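Long-range contact in benzoate transport porin BenP (Acinetobacter baumannii AB307-0294, PDB 5DL8), which forms a beta-barrel of the OprD porin family that probably lets small solutes such as benzoate cross the outer membrane: residues A[87-100]-A[104-116]. Sequence-based numbering, arbitrary orientation.
Sequences RLSSDKHVADTVLP and ETQSQASDYLKYG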
ATOM      1  N   ARG A  87      19.718  11.406   2.716  1.00 25.61           N
ATOM      2  CA  ARG A  87      19.821  11.096   4.132  1.00 25.22           C
ATOM      3  C   ARG A  87      20.451  12.256   4.948  1.00 27.25           C
ATOM      4  O   ARG A  87      21.506  12.752   4.630  1.00 29.10           O
ATOM      5  CB  ARG A  87      20.654   9.852   4.394  1.00 24.60           C
ATOM      6  CG  ARG A  87      20.650   9.483   5.872  1.00 24.36           C
ATOM      7  CD  ARG A  87      21.029   8.007   6.152  1.00 25.29           C
ATOM      8  NE  ARG A  87      22.165   7.562   5.459  1.00 25.19           N
ATOM      9  CZ  ARG A  87      23.457   7.920   5.766  1.00 27.17           C
ATOM     10  NH1 ARG A  87      23.775   8.723   6.789  1.00 28.32           N
ATOM     11  NH2 ARG A  87      24.471   7.454   5.036  1.00 26.05           N
ATOM     12  N   LEU A  88      19.844  12.629   6.049  1.00 28.88           N
ATOM     13  CA  LEU A  88      20.409  13.655   6.927  1.00 30.43           C
ATOM     14  C   LEU A  88      20.986  13.167   8.224  1.00 28.27           C
ATOM     15  O   LEU A  88      21.835  13.872   8.821  1.00 29.18           O
ATOM     16  CB  LEU A  88      19.295  14.696   7.302  1.00 32.23           C
ATOM     17  CG  LEU A  88      18.529  15.416   6.180  1.00 34.71           C
ATOM     18  CD1 LEU A  88      17.226  16.095   6.710  1.00 35.90           C
ATOM     19  CD2 LEU A  88      19.436  16.447   5.526  1.00 36.35           C
ATOM     20  N   SER A  89      20.438  12.101   8.761  1.00 26.43           N
ATOM     21  CA  SER A  89      20.905  11.556  10.002  1.00 25.72           C
ATOM     22  C   SER A  89      22.231  10.820   9.709  1.00 27.25           C
ATOM     23  O   SER A  89      22.597  10.542   8.566  1.00 26.69           O
ATOM     24  CB  SER A  89      19.888  10.548  10.575  1.00 25.39           C
ATOM     25  OG  SER A  89      19.601   9.559   9.634  1.00 25.07           O
ATOM     26  N   SER A  90      22.871  10.406  10.755  1.00 28.15           N
ATOM     27  CA  SER A  90      24.160   9.744  10.632  1.00 30.62           C
ATOM     28  C   SER A  90      23.889   8.267  10.319  1.00 28.62           C
ATOM     29  O   SER A  90      22.772   7.755  10.544  1.00 31.10           O
ATOM     30  CB  SER A  90      24.948   9.953  11.948  1.00 31.65           C
ATOM     31  OG  SER A  90      24.303   9.093  12.863  1.00 33.53           O
ATOM     32  N   ASP A  91      24.854   7.595   9.773  1.00 28.05           N
ATOM     33  CA  ASP A  91      24.685   6.227   9.256  1.00 27.90           C
ATOM     34  C   ASP A  91      24.607   5.270  10.471  1.00 28.56           C
ATOM     35  O   ASP A  91      25.462   5.264  11.294  1.00 29.87           O
ATOM     36  CB  ASP A  91      25.826   5.893   8.325  1.00 27.66           C
ATOM     37  CG  ASP A  91      25.650   4.565   7.559  1.00 28.02           C
ATOM     38  OD1 ASP A  91      24.631   3.854   7.749  1.00 25.28           O
ATOM     39  OD2 ASP A  91      26.593   4.229   6.744  1.00 28.22           O
ATOM     40  N   LYS A  92      23.508   4.553  10.626  1.00 28.31           N
ATOM     41  CA  LYS A  92      23.355   3.509  11.691  1.00 29.11           C
ATOM     42  C   LYS A  92      23.971   2.185  11.279  1.00 27.89           C
ATOM     43  O   LYS A  92      24.071   1.249  12.086  1.00 26.33           O
ATOM     44  CB  LYS A  92      21.849   3.245  11.977  1.00 30.16           C
ATOM     45  CG  LYS A  92      21.136   4.396  12.706  1.00 31.34           C
ATOM     46  CD  LYS A  92      19.734   3.961  13.108  1.00 33.46           C
ATOM     47  CE  LYS A  92      18.732   5.074  12.944  1.00 35.72           C
ATOM     48  NZ  LYS A  92      19.064   6.210  13.755  1.00 37.28           N
ATOM     49  N   HIS A  93      24.332   2.075  10.005  1.00 27.26           N
ATOM     50  CA  HIS A  93      24.904   0.818   9.528  1.00 28.06           C
ATOM     51  C   HIS A  93      23.995  -0.410   9.739  1.00 28.02           C
ATOM     52  O   HIS A  93      24.466  -1.539   9.881  1.00 30.05           O
ATOM     53  CB  HIS A  93      26.305   0.573  10.148  1.00 29.17           C
ATOM     54  CG  HIS A  93      27.281   1.655   9.825  1.00 29.93           C
ATOM     55  ND1 HIS A  93      28.148   1.565   8.774  1.00 31.81           N
ATOM     56  CD2 HIS A  93      27.473   2.880  10.362  1.00 30.81           C
ATOM     57  CE1 HIS A  93      28.897   2.659   8.727  1.00 32.08           C
ATOM     58  NE2 HIS A  93      28.492   3.480   9.663  1.00 31.16           N
ATOM     59  N   VAL A  94      22.696  -0.194   9.655  1.00 27.38           N
ATOM     60  CA  VAL A  94      21.700  -1.244   9.650  1.00 28.32           C
ATOM     61  C   VAL A  94      20.548  -0.775   8.788  1.00 27.79           C
ATOM     62  O   VAL A  94      20.256   0.406   8.745  1.00 27.25           O
ATOM     63  CB  VAL A  94      21.219  -1.582  11.123  1.00 29.62           C
ATOM     64  CG1 VAL A  94      20.412  -0.475  11.737  1.00 29.64           C
ATOM     65  CG2 VAL A  94      20.354  -2.850  11.221  1.00 29.02           C
ATOM     66  N   ALA A  95      19.835  -1.744   8.166  1.00 29.14           N
ATOM     67  CA  ALA A  95      18.692  -1.474   7.366  1.00 28.20           C
ATOM     68  C   ALA A  95      17.603  -0.806   8.145  1.00 26.60           C
ATOM     69  O   ALA A  95      17.323  -1.139   9.193  1.00 27.83           O
ATOM     70  CB  ALA A  95      18.171  -2.733   6.709  1.00 28.88           C
ATOM     71  N   ASP A  96      16.968   0.139   7.533  1.00 28.01           N
ATOM     72  CA  ASP A  96      15.742   0.781   8.035  1.00 26.74           C
ATOM     73  C   ASP A  96      14.438   0.479   7.305  1.00 25.62           C
ATOM     74  O   ASP A  96      13.368   0.825   7.800  1.00 24.65           O
ATOM     75  CB  ASP A  96      16.002   2.360   8.205  1.00 27.12           C
ATOM     76  CG  ASP A  96      16.174   3.106   6.893  1.00 27.31           C
ATOM     77  OD1 ASP A  96      16.130   2.502   5.759  1.00 25.11           O
ATOM     78  OD2 ASP A  96      16.290   4.345   7.034  1.00 26.52           O
ATOM     79  N   THR A  97      14.536  -0.057   6.108  1.00 25.29           N
ATOM     80  CA  THR A  97      13.363  -0.256   5.231  1.00 26.33           C
ATOM     81  C   THR A  97      12.766   0.969   4.653  1.00 25.15           C
ATOM     82  O   THR A  97      11.607   0.866   4.095  1.00 22.68           O
ATOM     83  CB  THR A  97      12.147  -1.121   5.842  1.00 26.88           C
ATOM     84  OG1 THR A  97      11.359  -0.243   6.621  1.00 26.68           O
ATOM     85  CG2 THR A  97      12.630  -2.369   6.735  1.00 27.91           C
ATOM     86  N   VAL A  98      13.534   2.085   4.712  1.00 23.91           N
ATOM     87  CA  VAL A  98      13.114   3.384   4.200  1.00 23.01           C
ATOM     88  C   VAL A  98      13.932   3.774   3.025  1.00 22.29           C
ATOM     89  O   VAL A  98      13.399   4.262   1.980  1.00 20.99           O
ATOM     90  CB  VAL A  98      13.223   4.531   5.270  1.00 24.52           C
ATOM     91  CG1 VAL A  98      12.618   5.814   4.713  1.00 23.32           C
ATOM     92  CG2 VAL A  98      12.428   4.118   6.510  1.00 25.69           C
ATOM     93  N   LEU A  99      15.246   3.649   3.232  1.00 23.07           N
ATOM     94  CA  LEU A  99      16.234   4.040   2.247  1.00 24.48           C
ATOM     95  C   LEU A  99      16.988   2.791   1.889  1.00 23.68           C
ATOM     96  O   LEU A  99      16.989   1.851   2.650  1.00 23.57           O
ATOM     97  CB  LEU A  99      17.279   5.106   2.774  1.00 25.19           C
ATOM     98  CG  LEU A  99      16.719   6.301   3.583  1.00 26.02           C
ATOM     99  CD1 LEU A  99      17.884   7.109   4.300  1.00 25.53           C
ATOM    100  CD2 LEU A  99      15.817   7.254   2.785  1.00 25.23           C
ATOM    101  N   PRO A 100      17.653   2.779   0.736  1.00 23.71           N
ATOM    102  CA  PRO A 100      18.402   1.568   0.423  1.00 24.94           C
ATOM    103  C   PRO A 100      19.443   1.295   1.513  1.00 27.46           C
ATOM    104  O   PRO A 100      19.881   2.288   2.230  1.00 27.03           O
ATOM    105  CB  PRO A 100      19.155   1.942  -0.877  1.00 24.85           C
ATOM    106  CG  PRO A 100      18.382   3.070  -1.460  1.00 24.59           C
ATOM    107  CD  PRO A 100      17.730   3.779  -0.321  1.00 23.95           C
ATOM    108  N   GLU A 104      26.585  -5.368   1.896  1.00 42.71           N
ATOM    109  CA  GLU A 104      27.974  -5.834   1.811  1.00 44.25           C
ATOM    110  C   GLU A 104      28.849  -4.969   2.670  1.00 41.71           C
ATOM    111  O   GLU A 104      29.656  -5.457   3.485  1.00 38.74           O
ATOM    112  CB  GLU A 104      28.453  -5.784   0.351  1.00 47.14           C
ATOM    113  CG  GLU A 104      27.866  -6.863  -0.532  1.00 52.79           C
ATOM    114  CD  GLU A 104      27.697  -6.379  -1.972  1.00 59.54           C
ATOM    115  OE1 GLU A 104      26.655  -5.676  -2.283  1.00 66.11           O
ATOM    116  OE2 GLU A 104      28.610  -6.668  -2.763  1.00 59.54           O
ATOM    117  N   THR A 105      28.692  -3.657   2.440  1.00 40.72           N
ATOM    118  CA  THR A 105      29.415  -2.647   3.183  1.00 38.40           C
ATOM    119  C   THR A 105      28.693  -2.375   4.501  1.00 36.26           C
ATOM    120  O   THR A 105      29.292  -1.868   5.407  1.00 34.57           O
ATOM    121  CB  THR A 105      29.582  -1.358   2.415  1.00 38.48           C
ATOM    122  OG1 THR A 105      28.309  -0.823   2.151  1.00 36.98           O
ATOM    123  CG2 THR A 105      30.292  -1.608   1.095  1.00 39.87           C
ATOM    124  N   GLN A 106      27.427  -2.752   4.634  1.00 35.86           N
ATOM    125  CA  GLN A 106      26.671  -2.418   5.875  1.00 36.57           C
ATOM    126  C   GLN A 106      26.435  -0.930   6.104  1.00 32.83           C
ATOM    127  O   GLN A 106      26.694  -0.425   7.224  1.00 31.64           O
ATOM    128  CB  GLN A 106      27.401  -2.958   7.115  1.00 42.48           C
ATOM    129  CG  GLN A 106      27.640  -4.450   7.088  1.00 49.85           C
ATOM    130  CD  GLN A 106      26.672  -5.088   8.039  1.00 56.55           C
ATOM    131  OE1 GLN A 106      25.472  -5.312   7.705  1.00 62.00           O
ATOM    132  NE2 GLN A 106      27.167  -5.357   9.270  1.00 61.65           N
ATOM    133  N   SER A 107      26.129  -0.236   5.030  1.00 31.28           N
ATOM    134  CA  SER A 107      25.938   1.177   5.009  1.00 32.71           C
ATOM    135  C   SER A 107      24.562   1.608   4.454  1.00 30.64           C
ATOM    136  O   SER A 107      24.122   1.151   3.437  1.00 29.86           O
ATOM    137  CB  SER A 107      27.113   1.884   4.317  1.00 35.39           C
ATOM    138  OG  SER A 107      26.973   3.321   4.280  1.00 35.47           O
ATOM    139  N   GLN A 108      23.872   2.470   5.180  1.00 28.84           N
ATOM    140  CA  GLN A 108      22.631   3.086   4.656  1.00 27.87           C
ATOM    141  C   GLN A 108      23.028   4.030   3.570  1.00 28.07           C
ATOM    142  O   GLN A 108      24.034   4.695   3.715  1.00 27.01           O
ATOM    143  CB  GLN A 108      21.959   3.899   5.749  1.00 26.82           C
ATOM    144  CG  GLN A 108      21.527   3.095   6.973  1.00 26.15           C
ATOM    145  CD  GLN A 108      20.627   3.893   7.860  1.00 26.19           C
ATOM    146  OE1 GLN A 108      21.063   4.523   8.932  1.00 24.81           O
ATOM    147  NE2 GLN A 108      19.340   3.963   7.410  1.00 25.71           N
ATOM    148  N   ALA A 109      22.284   4.086   2.478  1.00 27.44           N
ATOM    149  CA  ALA A 109      22.651   4.980   1.345  1.00 27.90           C
ATOM    150  C   ALA A 109      22.640   6.447   1.809  1.00 28.95           C
ATOM    151  O   ALA A 109      21.814   6.843   2.678  1.00 26.93           O
ATOM    152  CB  ALA A 109      21.575   4.873   0.271  1.00 28.65           C
ATOM    153  N   SER A 110      23.488   7.261   1.221  1.00 29.95           N
ATOM    154  CA  SER A 110      23.476   8.679   1.649  1.00 31.68           C
ATOM    155  C   SER A 110      22.431   9.478   0.884  1.00 30.47           C
ATOM    156  O   SER A 110      22.014  10.515   1.342  1.00 29.66           O
ATOM    157  CB  SER A 110      24.906   9.278   1.645  1.00 32.32           C
ATOM    158  OG  SER A 110      25.356   9.147   0.370  1.00 33.53           O
ATOM    159  N   ASP A 111      21.955   8.934  -0.241  1.00 31.92           N
ATOM    160  CA  ASP A 111      20.889   9.537  -1.095  1.00 30.78           C
ATOM    161  C   ASP A 111      20.335   8.461  -2.098  1.00 30.30           C
ATOM    162  O   ASP A 111      20.939   7.410  -2.265  1.00 29.89           O
ATOM    163  CB  ASP A 111      21.375  10.836  -1.768  1.00 31.58           C
ATOM    164  CG  ASP A 111      22.340  10.637  -2.912  1.00 33.21           C
ATOM    165  OD1 ASP A 111      22.918   9.597  -3.076  1.00 37.52           O
ATOM    166  OD2 ASP A 111      22.522  11.505  -3.756  1.00 34.37           O
ATOM    167  N   TYR A 112      19.156   8.652  -2.669  1.00 28.72           N
ATOM    168  CA  TYR A 112      18.715   7.756  -3.747  1.00 27.84           C
ATOM    169  C   TYR A 112      17.720   8.497  -4.622  1.00 27.60           C
ATOM    170  O   TYR A 112      17.073   9.436  -4.162  1.00 26.64           O
ATOM    171  CB  TYR A 112      18.156   6.419  -3.247  1.00 26.70           C
ATOM    172  CG  TYR A 112      16.774   6.368  -2.622  1.00 26.09           C
ATOM    173  CD1 TYR A 112      16.462   7.165  -1.536  1.00 25.75           C
ATOM    174  CD2 TYR A 112      15.838   5.326  -2.995  1.00 27.09           C
ATOM    175  CE1 TYR A 112      15.299   7.062  -0.859  1.00 25.42           C
ATOM    176  CE2 TYR A 112      14.570   5.246  -2.353  1.00 27.40           C
ATOM    177  CZ  TYR A 112      14.310   6.093  -1.271  1.00 26.44           C
ATOM    178  OH  TYR A 112      13.086   6.027  -0.605  1.00 26.88           O
ATOM    179  N   LEU A 113      17.726   8.080  -5.892  1.00 27.26           N
ATOM    180  CA  LEU A 113      17.006   8.659  -6.972  1.00 27.91           C
ATOM    181  C   LEU A 113      16.200   7.597  -7.649  1.00 27.67           C
ATOM    182  O   LEU A 113      16.827   6.564  -8.066  1.00 28.44           O
ATOM    183  CB  LEU A 113      17.990   9.156  -8.036  1.00 28.38           C
ATOM    184  CG  LEU A 113      17.373   9.758  -9.300  1.00 29.43           C
ATOM    185  CD1 LEU A 113      16.680  11.077  -9.055  1.00 28.78           C
ATOM    186  CD2 LEU A 113      18.513   9.962 -10.300  1.00 31.96           C
ATOM    187  N   LYS A 114      14.890   7.858  -7.800  1.00 27.21           N
ATOM    188  CA  LYS A 114      13.981   7.041  -8.700  1.00 27.37           C
ATOM    189  C   LYS A 114      13.533   7.914  -9.897  1.00 28.16           C
ATOM    190  O   LYS A 114      13.460   9.135  -9.756  1.00 26.81           O
ATOM    191  CB  LYS A 114      12.767   6.648  -7.950  1.00 26.48           C
ATOM    192  CG  LYS A 114      12.931   5.747  -6.757  1.00 25.87           C
ATOM    193  CD  LYS A 114      11.631   5.704  -6.002  1.00 24.23           C
ATOM    194  CE  LYS A 114      11.598   4.574  -5.003  1.00 24.32           C
ATOM    195  NZ  LYS A 114      11.498   3.229  -5.722  1.00 25.85           N
ATOM    196  N   TYR A 115      13.236   7.288 -11.032  1.00 29.30           N
ATOM    197  CA  TYR A 115      12.570   7.887 -12.137  1.00 31.92           C
ATOM    198  C   TYR A 115      11.880   6.806 -13.022  1.00 32.18           C
ATOM    199  O   TYR A 115      12.256   5.642 -13.016  1.00 30.45           O
ATOM    200  CB  TYR A 115      13.491   8.761 -13.007  1.00 35.35           C
ATOM    201  CG  TYR A 115      14.658   8.008 -13.612  1.00 39.35           C
ATOM    202  CD1 TYR A 115      15.816   7.821 -12.890  1.00 43.75           C
ATOM    203  CD2 TYR A 115      14.624   7.499 -14.931  1.00 43.73           C
ATOM    204  CE1 TYR A 115      16.915   7.122 -13.434  1.00 46.09           C
ATOM    205  CE2 TYR A 115      15.703   6.810 -15.489  1.00 45.30           C
ATOM    206  CZ  TYR A 115      16.845   6.638 -14.709  1.00 47.76           C
ATOM    207  OH  TYR A 115      17.978   6.018 -15.140  1.00 52.89           O
ATOM    208  N   GLY A 116      10.897   7.264 -13.804  1.00 32.86           N
ATOM    209  CA  GLY A 116      10.145   6.443 -14.751  1.00 33.72           C
ATOM    210  C   GLY A 116       9.382   7.264 -15.786  1.00 34.38           C
ATOM    211  O   GLY A 116       9.274   8.511 -15.698  1.00 33.20           O
TER
HETATM  212  O   HOH W   1      20.244   7.015   9.519  1.00 22.76           O
HETATM  213  O   HOH W   2      18.861   2.234   4.811  1.00 25.22           O
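Gln108 runs its whole side chain into the curl of 87-100, and the loop is folded round it. Gln108 CB lies 3.3 Å from Asp91 OD1, with Arg87 NE a little farther off; CG then passes that same carboxylate oxygen and the carbonyl oxygen of Val94. With CG anti to the carbonyl carbon (chi1 -62°) and the chain extended beyond it, the amide arrives deep in the loop. There OE1 accepts a hydrogen bond from Lys92 N on an in-plane lone pair at 3.0 Å, and a water held by Ser89 OG also reaches it. NE2 ends 3.1 Å from Asp96 OD2, whose firmer partner is Ser49, the amide standing nearly perpendicular to the carboxylate, and donates to a second water bound to Pro100 O.

The Gln108 backbone is gripped as well. Asp91 spans it and its neighbour: OD1 accepts a hydrogen bond from Gln108 N at 3.0 Å while closing an Asx turn to His93 N from the opposite face, and OD2 accepts one from Ser107 OG. Arg87, bent at chi3 (47°), turns its guanidinium edge to two successive carbonyls, NE to Ala109 O at 2.9 Å and NH2 to Gln108 O at 3.1 Å, both somewhat out of its plane. Farther along, Pro100 lays CD over one face of the Tyr112 ring, 3.6 Å from its centroid.

The loop thus leaves barrel strand 72-87 and folds against the start of its antiparallel partner 107-123, which short strand 101-102 also pairs with; strand 47-65 flanks the loop through Ser49 and Trp50, and Tyr112 OH is hydrogen-bonded to the backbone O of Arg178 and N of Leu148.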